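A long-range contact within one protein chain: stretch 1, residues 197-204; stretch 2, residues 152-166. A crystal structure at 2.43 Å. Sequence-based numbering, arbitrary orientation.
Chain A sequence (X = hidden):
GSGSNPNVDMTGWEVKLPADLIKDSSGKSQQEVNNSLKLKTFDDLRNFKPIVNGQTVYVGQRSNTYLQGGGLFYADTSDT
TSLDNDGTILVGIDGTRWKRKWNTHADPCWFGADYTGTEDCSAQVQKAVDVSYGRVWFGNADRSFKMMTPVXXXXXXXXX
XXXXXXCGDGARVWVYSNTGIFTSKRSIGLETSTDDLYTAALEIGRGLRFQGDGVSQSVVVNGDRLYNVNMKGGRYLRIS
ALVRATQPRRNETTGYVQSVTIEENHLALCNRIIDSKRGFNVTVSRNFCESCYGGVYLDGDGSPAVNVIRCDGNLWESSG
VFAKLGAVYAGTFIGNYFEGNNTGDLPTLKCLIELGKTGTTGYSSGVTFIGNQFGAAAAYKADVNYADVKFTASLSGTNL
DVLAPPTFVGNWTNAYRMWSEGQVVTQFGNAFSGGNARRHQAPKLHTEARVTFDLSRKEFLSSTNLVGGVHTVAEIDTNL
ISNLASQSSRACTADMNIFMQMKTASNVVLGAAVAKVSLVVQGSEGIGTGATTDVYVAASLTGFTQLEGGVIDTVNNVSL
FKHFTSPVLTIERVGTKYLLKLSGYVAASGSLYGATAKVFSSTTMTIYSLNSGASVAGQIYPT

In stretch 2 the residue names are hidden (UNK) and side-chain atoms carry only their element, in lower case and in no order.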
# COMPACT_ATOMS: atom_id res chain seq x y z
N LEU A 197 20.14 -23.06 11.04
CA LEU A 197 20.70 -23.69 9.84
C LEU A 197 19.88 -23.29 8.62
O LEU A 197 19.24 -24.11 7.95
CB LEU A 197 20.75 -25.20 10.02
CG LEU A 197 21.32 -25.69 11.35
CD1 LEU A 197 21.33 -27.21 11.40
CD2 LEU A 197 22.71 -25.13 11.57
N TYR A 198 19.91 -21.99 8.33
CA TYR A 198 19.08 -21.40 7.29
C TYR A 198 19.88 -21.16 6.02
O TYR A 198 21.11 -21.30 5.97
CB TYR A 198 18.48 -20.07 7.78
CG TYR A 198 19.47 -18.92 7.74
CD1 TYR A 198 20.39 -18.74 8.77
CD2 TYR A 198 19.49 -18.03 6.67
CE1 TYR A 198 21.29 -17.70 8.73
CE2 TYR A 198 20.40 -16.99 6.63
CZ TYR A 198 21.30 -16.83 7.66
OH TYR A 198 22.20 -15.79 7.61
N THR A 199 19.17 -20.76 4.97
CA THR A 199 19.79 -20.16 3.80
C THR A 199 18.80 -19.15 3.24
O THR A 199 17.59 -19.30 3.41
CB THR A 199 20.20 -21.22 2.76
OG1 THR A 199 20.91 -20.60 1.69
CG2 THR A 199 18.98 -21.96 2.21
N ALA A 200 19.32 -18.10 2.60
CA ALA A 200 18.51 -16.93 2.28
C ALA A 200 18.64 -16.54 0.81
O ALA A 200 19.55 -16.99 0.10
CB ALA A 200 18.89 -15.73 3.16
N ALA A 201 17.71 -15.69 0.37
CA ALA A 201 17.60 -15.13 -0.98
C ALA A 201 17.10 -16.18 -1.97
O ALA A 201 17.90 -16.83 -2.66
CB ALA A 201 18.93 -14.54 -1.45
N LEU A 202 15.78 -16.32 -2.08
CA LEU A 202 15.16 -17.33 -2.92
C LEU A 202 13.95 -16.75 -3.63
O LEU A 202 13.07 -16.17 -2.98
CB LEU A 202 14.74 -18.55 -2.08
CG LEU A 202 13.80 -19.57 -2.73
CD1 LEU A 202 14.48 -20.20 -3.94
CD2 LEU A 202 13.39 -20.62 -1.72
N GLU A 203 13.90 -16.90 -4.94
CA GLU A 203 12.70 -16.64 -5.73
C GLU A 203 12.10 -17.98 -6.14
O GLU A 203 12.79 -18.81 -6.73
CB GLU A 203 13.01 -15.79 -6.96
CG GLU A 203 13.98 -14.64 -6.71
CD GLU A 203 13.28 -13.39 -6.22
OE1 GLU A 203 13.58 -12.92 -5.11
OE2 GLU A 203 12.41 -12.86 -6.95
N ILE A 204 10.82 -18.20 -5.83
CA ILE A 204 10.20 -19.49 -6.08
C ILE A 204 8.79 -19.29 -6.60
O ILE A 204 8.04 -18.47 -6.05
CB ILE A 204 10.20 -20.38 -4.82
CG1 ILE A 204 9.32 -21.61 -5.02
CG2 ILE A 204 9.74 -19.58 -3.60
CD1 ILE A 204 9.43 -22.60 -3.88
N UNK A 152 17.41 -29.73 -0.50
CA UNK A 152 18.11 -28.68 0.22
C UNK A 152 18.84 -27.76 -0.73
O UNK A 152 19.58 -28.21 -1.61
N UNK A 153 18.63 -26.43 -0.53
CA UNK A 153 19.29 -25.34 -1.24
C UNK A 153 20.63 -25.01 -0.58
O UNK A 153 20.77 -25.11 0.64
c UNK A 153 17.17 -24.17 -2.16
c UNK A 153 18.40 -24.10 -1.26
c UNK A 153 17.58 -24.36 -3.61
c UNK A 153 16.33 -22.93 -2.01
N UNK A 154 21.62 -24.61 -1.38
CA UNK A 154 22.95 -24.33 -0.83
C UNK A 154 22.92 -23.18 0.18
O UNK A 154 22.03 -22.33 0.18
c UNK A 154 23.78 -23.96 -2.06
c UNK A 154 21.57 -24.39 -2.83
c UNK A 154 22.77 -23.53 -3.08
N UNK A 155 23.95 -23.15 1.03
CA UNK A 155 23.99 -22.21 2.14
C UNK A 155 24.37 -20.81 1.66
O UNK A 155 25.42 -20.62 1.04
o UNK A 155 24.53 -23.98 3.67
c UNK A 155 24.97 -21.73 4.39
c UNK A 155 24.96 -22.70 3.21
N UNK A 156 23.52 -19.84 1.96
CA UNK A 156 23.76 -18.45 1.60
C UNK A 156 23.16 -17.60 2.71
O UNK A 156 21.95 -17.63 2.93
n UNK A 156 22.45 -15.87 -0.31
c UNK A 156 23.13 -18.12 0.24
c UNK A 156 23.46 -16.72 -0.24
o UNK A 156 24.60 -16.43 -0.60
N UNK A 157 24.02 -16.87 3.42
CA UNK A 157 23.57 -16.06 4.54
C UNK A 157 22.75 -14.88 4.05
O UNK A 157 22.59 -14.65 2.85
c UNK A 157 24.77 -15.59 5.35
o UNK A 157 25.42 -14.52 4.69
N UNK A 158 22.21 -14.11 5.00
CA UNK A 158 21.44 -12.92 4.65
C UNK A 158 22.30 -11.90 3.90
O UNK A 158 21.76 -11.08 3.16
c UNK A 158 21.27 -11.69 8.36
c UNK A 158 21.85 -12.13 7.03
c UNK A 158 19.59 -13.05 6.38
c UNK A 158 20.81 -12.27 5.91
N UNK A 159 23.62 -11.93 4.09
CA UNK A 159 24.51 -11.04 3.36
C UNK A 159 25.34 -11.81 2.33
O UNK A 159 26.38 -11.33 1.89
c UNK A 159 24.59 -9.30 5.16
c UNK A 159 25.41 -10.23 4.31
c UNK A 159 26.26 -11.16 5.19
N UNK A 160 24.87 -13.00 1.92
CA UNK A 160 25.63 -13.83 1.00
C UNK A 160 25.56 -13.35 -0.45
O UNK A 160 24.77 -12.49 -0.81
N UNK A 161 26.39 -13.97 -1.29
CA UNK A 161 26.60 -13.50 -2.66
C UNK A 161 25.76 -14.26 -3.69
O UNK A 161 26.01 -14.12 -4.89
o UNK A 161 27.89 -15.96 -2.74
c UNK A 161 28.58 -15.02 -3.18
o UNK A 161 29.67 -15.20 -3.76
c UNK A 161 28.08 -13.59 -3.02
N UNK A 162 24.77 -15.03 -3.25
CA UNK A 162 23.99 -15.84 -4.18
C UNK A 162 22.57 -15.32 -4.37
O UNK A 162 22.04 -14.59 -3.53
se UNK A 162 25.17 -19.76 -2.73
c UNK A 162 23.94 -17.31 -3.72
c UNK A 162 25.29 -17.95 -3.47
c UNK A 162 24.81 -20.74 -4.38
N UNK A 163 21.96 -15.71 -5.49
CA UNK A 163 20.54 -15.47 -5.73
C UNK A 163 19.96 -16.75 -6.31
O UNK A 163 20.31 -17.15 -7.42
c UNK A 163 18.78 -13.12 -8.30
c UNK A 163 18.87 -14.02 -7.07
c UNK A 163 20.32 -14.29 -6.68
c UNK A 163 18.19 -13.34 -5.91
N UNK A 164 19.08 -17.39 -5.56
CA UNK A 164 18.57 -18.69 -5.98
C UNK A 164 17.14 -18.60 -6.50
O UNK A 164 16.38 -17.72 -6.08
se UNK A 164 20.29 -20.79 -2.58
c UNK A 164 18.68 -19.68 -4.81
c UNK A 164 20.07 -19.68 -4.19
c UNK A 164 19.11 -19.84 -1.34
N UNK A 165 16.78 -19.51 -7.40
CA UNK A 165 15.45 -19.48 -8.00
C UNK A 165 14.95 -20.90 -8.24
O UNK A 165 15.72 -21.79 -8.61
o UNK A 165 12.90 -16.57 -10.90
c UNK A 165 15.44 -18.70 -9.32
c UNK A 165 14.00 -17.17 -10.75
c UNK A 165 14.04 -18.40 -9.86
o UNK A 165 15.05 -16.79 -11.31
N UNK A 166 13.66 -21.10 -8.01
CA UNK A 166 12.96 -22.34 -8.34
C UNK A 166 11.77 -21.92 -9.20
O UNK A 166 10.80 -21.35 -8.69
c UNK A 166 13.72 -23.60 -6.30
c UNK A 166 12.51 -23.11 -7.10
c UNK A 166 13.41 -23.82 -4.86
c UNK A 166 11.61 -24.28 -7.49

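Position 152 has no side-chain atoms beyond the backbone and makes no contact with stretch 1; it is Gly152. Position 153 carries four carbons forked at the second, with the CA-to-CB bond directed toward stretch 1, where one of them lies 3.8 Å from Leu202 CD2. The fork identifies Leu153, and the atom concerned is CD1. At 154, three carbons close a ring onto the backbone nitrogen, so this is Pro154; its CA-to-CB bond points away, but its carbonyl O accepts a hydrogen bond from Thr199 OG1 (2.6 Å). Position 155 has one carbon bearing an oxygen and a carbon, the pattern of a threonine. Thr155 points away, and its CG2 only grazes Tyr198 O at 4.2 Å.

Position 156 has two carbons, the second carrying one oxygen and one nitrogen, which defines an asparagine. Asn156 is the busiest residue of the loop. Its backbone O accepts from Ala200 N (2.7 Å), its ND2 donates to Ala200 O (3.1 Å), and its backbone N makes a weak hydrogen bond to Thr199 OG1 (2.7 Å). Its OD1 turns back to its own stretch, accepting from the backbone N of position 162 at 3.0 Å, and so links 156 to 162 across the loop.

Position 157, one carbon and then one oxygen, is Ser157. Its CB lies 3.4 Å from Tyr198 OH, and it opens a type I turn that runs to position 160. Position 158 has four carbons forked at the first, with one arm two carbons long: Ile158. Its backbone N donates to Tyr198 OH (3.1 Å) at the edge of the ring, while its CG2 packs 4.0 Å from Tyr198 CE2 and 4.2 Å from Ala200 CB. One carbon carrying two others at 159 gives Val159, directed away from stretch 1. Position 160 lacks a side chain and is Gly160; an ideal CB here would fall 2.1 Å from Asn156 OD1. Position 161, two carbons with two oxygens on the second, could by shape be Asp or Asn, since a carboxylate is told from an amide only by its elements; both terminal atoms are oxygen, so it is Asp161, out of reach of stretch 1.

An unbranched chain of two carbons, selenium and a carbon marks 162 as selenomethionine, Met162, whose O lies 3.7 Å from Ala201 CB. At 163, four carbons are forked at the second, and one of the terminal pair comes within 4.5 Å of Glu203 CG; this is Leu163, and the atom is CD1. Position 164 repeats the selenium chain; this is Met164, whose CE reaches Ala200 O at 3.2 Å. Position 165 has three carbons, the third carrying two oxygens, one of which lies 4.0 Å from Glu203 CB; this is Glu165, and that atom is OE2. At 166, four carbons forked at the first, one arm longer, give Ile166, with CD1 3.9 Å from Leu202 CD1.

The contact works in two parts. Around the loop, Thr199, Ala200 and Tyr198 are held by polar bonds. Beyond it, parallel strands pair through Met164 N to Ala201 O (3.2 Å), Glu203 N to Met164 O (2.8 Å) and Ile166 N to Glu203 O (2.8 Å), while Leu202, Met164 and Ile166 share one apolar face.

Stretch 2 152-166: GLPTNSIVGDMLMEI
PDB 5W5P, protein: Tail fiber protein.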